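Local structure of pirin family protein (Acinetobacter baumannii, 6D0P) at residues H204-V209 with V250-P255; Q12-H17 with E224-A229. The protein probably acts as an iron-dependent quercetin 2,3-dioxygenase of the pirin family, a bicupin enzyme that carries one metal ion in its N-terminal cupin domain. All blocks are in the same frame, centred on the assembly; numbering follows the deposited sequence.

Interaction 1 of 2, residues H204-V209 with V250-P255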
loop_
_atom_site.group_PDB
_atom_site.type_symbol
_atom_site.label_atom_id
_atom_site.label_comp_id
_atom_site.label_asym_id
_atom_site.label_seq_id
_atom_site.Cartn_x
_atom_site.Cartn_y
_atom_site.Cartn_z
ATOM N N HIS A 204 -14.049 -4.744 -11.042
ATOM C CA HIS A 204 -12.837 -4.594 -10.228
ATOM C C HIS A 204 -13.095 -4.832 -8.731
ATOM O O HIS A 204 -14.107 -4.405 -8.188
ATOM C CB HIS A 204 -12.258 -3.169 -10.334
ATOM C CG HIS A 204 -11.406 -2.932 -11.539
ATOM N ND1 HIS A 204 -10.394 -1.996 -11.553
ATOM C CD2 HIS A 204 -11.378 -3.538 -12.737
ATOM C CE1 HIS A 204 -9.802 -2.024 -12.723
ATOM N NE2 HIS A 204 -10.377 -2.955 -13.459
ATOM N N THR A 205 -12.153 -5.515 -8.107
ATOM C CA THR A 205 -12.018 -5.521 -6.649
ATOM C C THR A 205 -12.001 -4.054 -6.216
ATOM O O THR A 205 -11.354 -3.255 -6.894
ATOM C CB THR A 205 -10.691 -6.168 -6.245
ATOM O OG1 THR A 205 -10.767 -7.536 -6.624
ATOM C CG2 THR A 205 -10.353 -6.028 -4.779
ATOM N N THR A 206 -12.697 -3.719 -5.124
ATOM C CA THR A 206 -12.801 -2.369 -4.655
ATOM C C THR A 206 -12.710 -2.378 -3.136
ATOM O O THR A 206 -13.596 -2.940 -2.450
ATOM C CB THR A 206 -14.111 -1.719 -5.116
ATOM O OG1 THR A 206 -14.186 -1.738 -6.544
ATOM C CG2 THR A 206 -14.228 -0.289 -4.646
ATOM N N LEU A 207 -11.609 -1.842 -2.628
ATOM C CA LEU A 207 -11.370 -1.766 -1.208
ATOM C C LEU A 207 -11.338 -0.298 -0.777
ATOM O O LEU A 207 -10.640 0.516 -1.407
ATOM C CB LEU A 207 -10.029 -2.439 -0.898
ATOM C CG LEU A 207 -9.844 -3.838 -1.461
ATOM C CD1 LEU A 207 -8.427 -4.302 -1.220
ATOM C CD2 LEU A 207 -10.852 -4.812 -0.841
ATOM N N VAL A 208 -12.099 0.044 0.258
ATOM C CA VAL A 208 -12.092 1.394 0.835
ATOM C C VAL A 208 -11.382 1.292 2.178
ATOM O O VAL A 208 -11.831 0.577 3.074
ATOM C CB VAL A 208 -13.503 1.973 0.995
ATOM C CG1 VAL A 208 -13.493 3.345 1.660
ATOM C CG2 VAL A 208 -14.211 2.000 -0.352
ATOM N N VAL A 209 -10.234 1.934 2.254
ATOM C CA VAL A 209 -9.427 1.898 3.466
ATOM C C VAL A 209 -9.565 3.249 4.178
ATOM O O VAL A 209 -9.317 4.289 3.576
ATOM C CB VAL A 209 -7.955 1.589 3.164
ATOM C CG1 VAL A 209 -7.112 1.554 4.442
ATOM C CG2 VAL A 209 -7.813 0.288 2.400
ATOM N N VAL A 250 -8.368 4.381 -1.649
ATOM C CA VAL A 250 -9.259 3.546 -2.446
ATOM C C VAL A 250 -8.353 2.679 -3.332
ATOM O O VAL A 250 -7.512 3.202 -4.064
ATOM C CB VAL A 250 -10.252 4.376 -3.263
ATOM C CG1 VAL A 250 -11.039 3.525 -4.247
ATOM C CG2 VAL A 250 -11.184 5.159 -2.362
ATOM N N LEU A 251 -8.531 1.371 -3.251
ATOM C CA LEU A 251 -7.728 0.427 -3.995
ATOM C C LEU A 251 -8.660 -0.385 -4.884
ATOM O O LEU A 251 -9.598 -0.998 -4.369
ATOM C CB LEU A 251 -7.026 -0.501 -3.011
ATOM C CG LEU A 251 -6.270 0.175 -1.879
ATOM C CD1 LEU A 251 -5.781 -0.877 -0.898
ATOM C CD2 LEU A 251 -5.107 1.007 -2.402
ATOM N N THR A 252 -8.437 -0.367 -6.184
ATOM C CA THR A 252 -9.273 -1.179 -7.079
ATOM C C THR A 252 -8.362 -1.889 -8.067
ATOM O O THR A 252 -7.237 -1.423 -8.357
ATOM C CB THR A 252 -10.316 -0.373 -7.868
ATOM O OG1 THR A 252 -9.763 0.164 -9.071
ATOM C CG2 THR A 252 -10.902 0.757 -7.053
ATOM N N GLY A 253 -8.872 -2.979 -8.621
ATOM C CA GLY A 253 -8.123 -3.635 -9.624
ATOM C C GLY A 253 -8.815 -4.840 -10.217
ATOM O O GLY A 253 -9.713 -5.468 -9.608
ATOM N N GLN A 254 -8.397 -5.152 -11.440
ATOM C CA GLN A 254 -8.853 -6.338 -12.118
ATOM C C GLN A 254 -8.310 -7.539 -11.337
ATOM O O GLN A 254 -7.102 -7.624 -11.111
ATOM C CB GLN A 254 -8.351 -6.365 -13.561
ATOM C CG GLN A 254 -8.779 -7.614 -14.324
ATOM C CD GLN A 254 -10.276 -7.675 -14.489
ATOM O OE1 GLN A 254 -10.922 -6.672 -14.759
ATOM N NE2 GLN A 254 -10.847 -8.860 -14.323
ATOM N N PRO A 255 -9.190 -8.437 -10.889
ATOM C CA PRO A 255 -8.720 -9.617 -10.164
ATOM C C PRO A 255 -7.777 -10.436 -11.056
ATOM O O PRO A 255 -8.006 -10.549 -12.253
ATOM C CB PRO A 255 -9.957 -10.427 -9.761
ATOM C CG PRO A 255 -11.127 -9.520 -9.981
ATOM C CD PRO A 255 -10.651 -8.394 -10.882
#

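Interaction 2 of 2, residues Q12-H17 with E224-A229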
loop_
_atom_site.group_PDB
_atom_site.type_symbol
_atom_site.label_atom_id
_atom_site.label_comp_id
_atom_site.label_asym_id
_atom_site.label_seq_id
_atom_site.Cartn_x
_atom_site.Cartn_y
_atom_site.Cartn_z
ATOM N N GLN A 12 -11.901 -4.078 11.095
ATOM C CA GLN A 12 -11.192 -3.037 11.826
ATOM C C GLN A 12 -10.153 -3.691 12.747
ATOM O O GLN A 12 -10.475 -4.603 13.512
ATOM C CB GLN A 12 -12.174 -2.213 12.639
ATOM C CG GLN A 12 -11.520 -1.047 13.351
ATOM C CD GLN A 12 -12.554 -0.244 14.096
ATOM O OE1 GLN A 12 -13.593 -0.764 14.517
ATOM N NE2 GLN A 12 -12.264 1.032 14.274
ATOM N N ASN A 13 -8.911 -3.204 12.687
ATOM C CA ASN A 13 -7.838 -3.761 13.509
ATOM C C ASN A 13 -7.272 -2.668 14.424
ATOM O O ASN A 13 -6.787 -1.640 13.932
ATOM C CB ASN A 13 -6.714 -4.341 12.655
ATOM C CG ASN A 13 -5.639 -4.997 13.498
ATOM O OD1 ASN A 13 -5.855 -5.299 14.666
ATOM N ND2 ASN A 13 -4.474 -5.212 12.919
ATOM N N ASN A 14 -7.280 -2.914 15.723
ATOM C CA ASN A 14 -6.751 -1.961 16.710
ATOM C C ASN A 14 -5.586 -2.594 17.472
ATOM O O ASN A 14 -5.238 -2.139 18.575
ATOM C CB ASN A 14 -7.837 -1.514 17.693
ATOM C CG ASN A 14 -7.422 -0.311 18.511
ATOM O OD1 ASN A 14 -6.788 0.597 17.979
ATOM N ND2 ASN A 14 -7.754 -0.300 19.800
ATOM N N HIS A 15 -5.004 -3.645 16.904
ATOM C CA HIS A 15 -3.927 -4.370 17.556
ATOM C C HIS A 15 -2.638 -4.153 16.763
ATOM O O HIS A 15 -2.520 -4.651 15.673
ATOM C CB HIS A 15 -4.271 -5.864 17.612
ATOM C CG HIS A 15 -3.509 -6.633 18.640
ATOM N ND1 HIS A 15 -3.902 -7.900 19.050
ATOM C CD2 HIS A 15 -2.421 -6.310 19.378
ATOM C CE1 HIS A 15 -3.061 -8.334 19.974
ATOM N NE2 HIS A 15 -2.142 -7.380 20.188
HETATM N N MSE A 16 -1.688 -3.413 17.329
HETATM C CA MSE A 16 -0.421 -3.087 16.633
HETATM C C MSE A 16 0.646 -4.133 16.807
HETATM O O MSE A 16 0.727 -4.793 17.845
HETATM C CB MSE A 16 0.100 -1.759 17.207
HETATM C CG MSE A 16 1.307 -1.159 16.467
HETATM SE SE MSE A 16 2.962 -1.644 17.428
HETATM C CE MSE A 16 2.930 -0.141 18.703
ATOM N N HIS A 17 1.475 -4.299 15.784
ATOM C CA HIS A 17 2.645 -5.182 15.873
ATOM C C HIS A 17 3.819 -4.414 15.258
ATOM O O HIS A 17 3.618 -3.495 14.442
ATOM C CB HIS A 17 2.424 -6.559 15.226
ATOM C CG HIS A 17 2.469 -6.553 13.741
ATOM N ND1 HIS A 17 1.353 -6.307 12.964
ATOM C CD2 HIS A 17 3.483 -6.797 12.884
ATOM C CE1 HIS A 17 1.699 -6.346 11.694
ATOM N NE2 HIS A 17 2.998 -6.661 11.621
ATOM N N GLU A 224 -15.059 3.529 10.539
ATOM C CA GLU A 224 -14.145 4.278 11.403
ATOM C C GLU A 224 -12.690 4.004 10.987
ATOM O O GLU A 224 -12.427 3.251 10.044
ATOM C CB GLU A 224 -14.356 3.849 12.856
ATOM C CG GLU A 224 -15.816 3.911 13.291
ATOM C CD GLU A 224 -16.323 5.333 13.497
ATOM O OE1 GLU A 224 -15.605 6.125 14.179
ATOM O OE2 GLU A 224 -17.441 5.645 12.999
ATOM N N GLY A 225 -11.743 4.566 11.743
ATOM C CA GLY A 225 -10.317 4.433 11.442
ATOM C C GLY A 225 -9.797 3.010 11.592
ATOM O O GLY A 225 -10.353 2.197 12.329
ATOM N N LYS A 226 -8.713 2.766 10.872
ATOM C CA LYS A 226 -8.028 1.478 10.870
ATOM C C LYS A 226 -8.991 0.412 10.340
ATOM O O LYS A 226 -9.055 -0.688 10.902
ATOM C CB LYS A 226 -7.539 1.094 12.271
ATOM C CG LYS A 226 -6.722 2.133 13.030
ATOM C CD LYS A 226 -6.265 1.618 14.390
ATOM C CE LYS A 226 -5.938 2.698 15.397
ATOM N NZ LYS A 226 -4.807 3.542 14.957
ATOM N N THR A 227 -9.745 0.749 9.280
ATOM C CA THR A 227 -10.761 -0.178 8.744
ATOM C C THR A 227 -10.610 -0.340 7.226
ATOM O O THR A 227 -10.248 0.628 6.510
ATOM C CB THR A 227 -12.187 0.331 9.020
ATOM O OG1 THR A 227 -12.453 0.396 10.430
ATOM C CG2 THR A 227 -13.265 -0.548 8.425
ATOM N N VAL A 228 -10.856 -1.554 6.750
ATOM C CA VAL A 228 -10.989 -1.800 5.324
ATOM C C VAL A 228 -12.399 -2.346 5.064
ATOM O O VAL A 228 -12.848 -3.265 5.753
ATOM C CB VAL A 228 -9.924 -2.757 4.755
ATOM C CG1 VAL A 228 -9.866 -4.088 5.477
ATOM C CG2 VAL A 228 -10.155 -2.987 3.268
ATOM N N ALA A 229 -13.076 -1.750 4.101
ATOM C CA ALA A 229 -14.362 -2.212 3.623
ATOM C C ALA A 229 -14.161 -2.859 2.246
ATOM O O ALA A 229 -13.418 -2.350 1.415
ATOM C CB ALA A 229 -15.349 -1.075 3.529
#

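Interaction 1 of 2, residues H204-V209 with V250-P255
H204 lays its imidazole flat over the backbone of G253 and Q254. The backbone N of Q254 sits 3.5 Å above the ring plane and over its centre, whereas C of G253 lies over the same face but displaced toward the rim. CG of H204 stands anti to the carbonyl carbon (chi1 -82°), where it meets C of G253. The edge of the ring is turned to T252: ND1 of H204 meets OG1 of T252 in the ring plane at 3.4 Å, a nearly straight but weak hydrogen bond. The T252 hydroxyl has a stronger partner in ND2 of N184. In one of its two modelled conformers, the side chain of Q254 crosses the imidazole at about a right angle, amide and ring planes 82° apart.

From here strands 205-209 and 250-253 run antiparallel as central neighbours in a sheet of the C-terminal cupin barrel. Two pairs of backbone bonds join them, T205 with G253 and L207 with L251; N of L207 reaches O of L251 at 2.8 Å. Between these pairs T206 and T252 form a non-hydrogen-bonded pair, where CA of T252 comes to 2.9 Å from O of T205, and their side chains lie side by side, pointing the same way; both touch V200, and T206 also touches F238. The opposite face of the sheet carries L207 and L251, whose CB atoms are 4.2 Å apart. CD1 of L251 also meets CG2 of V209 at 4.0 Å, and F41 and L44 of strand 41-52 cover these apolar groups.

Interaction 2 of 2, residues Q12-H17 with E224-A229
Two hydrogen bonds tie Q12 and N13 to the turn that leads into strand 227-231. The first comes from a side chain: NE2 of Q12 donates to O of G225 at 3.0 Å, approaching nearly in line with the carbonyl, with the acceptor tilted 21° from the plane of the glutamine amide. CG of Q12 stands anti to the backbone N (chi1 -176°), and the chain stays extended beyond it, running past T227 to the turn. The second is a backbone bond, from N of N13 to O of K226 at 3.1 Å. The same carbonyl receives a CA-H...O contact from Q12, whose CA is 3.3 Å away, and it is therefore approached by two successive residues. In the backbone register Q12 and T227 form an antiparallel non-hydrogen-bonded pair.

Van der Waals contacts fill in around these bonds. CB and CG of Q12 rest against OG1 of T227, which itself donates to O of E224 within the turn. K226 directs its CB toward segment 12-17, and this atom approaches O of N13. In one of two modelled conformers of K226, CD also nears that oxygen and CE lies 3.4 Å from OD1 of N14; a cation-pi contact with Y26 likewise belongs to this conformer.

Bonds within each segment and to its surroundings shape the two partners. OD1 of N13 accepts from N of H15 in an Asx turn, while ND2 of N13 reaches O of N27. K226 and T227 both face V210 in a G1 beta bulge, K226 with positive phi (62°). Between the two segments, both hydrogen bonds run from amide N-H groups to carbonyls of the turn; such directional bonds probably help fix how strand 7-12 ends beside strand 227-231.

Overall arrangement
From the N terminus, strand 7-12 first serves as an edge strand of the C-terminal cupin sheet; the chain then passes through 12-17 into strand 17-19 at the edge of the N-terminal domain's sheet. Interaction 2 closes a loop of 206 residues, which includes the metal-binding domain, when the chain returns at 224-229. Interaction 1 closes a shorter one, of 40 residues, between 204-209 and 250-255. Because 224-229 falls inside that loop while 12-17 precedes it, the two contacts cross. Their centres are about 17 Å apart, yet strands 205-210 and 227-231 are neighbours, with a probable hydrogen bond between V208 and A229 joining the two interactions.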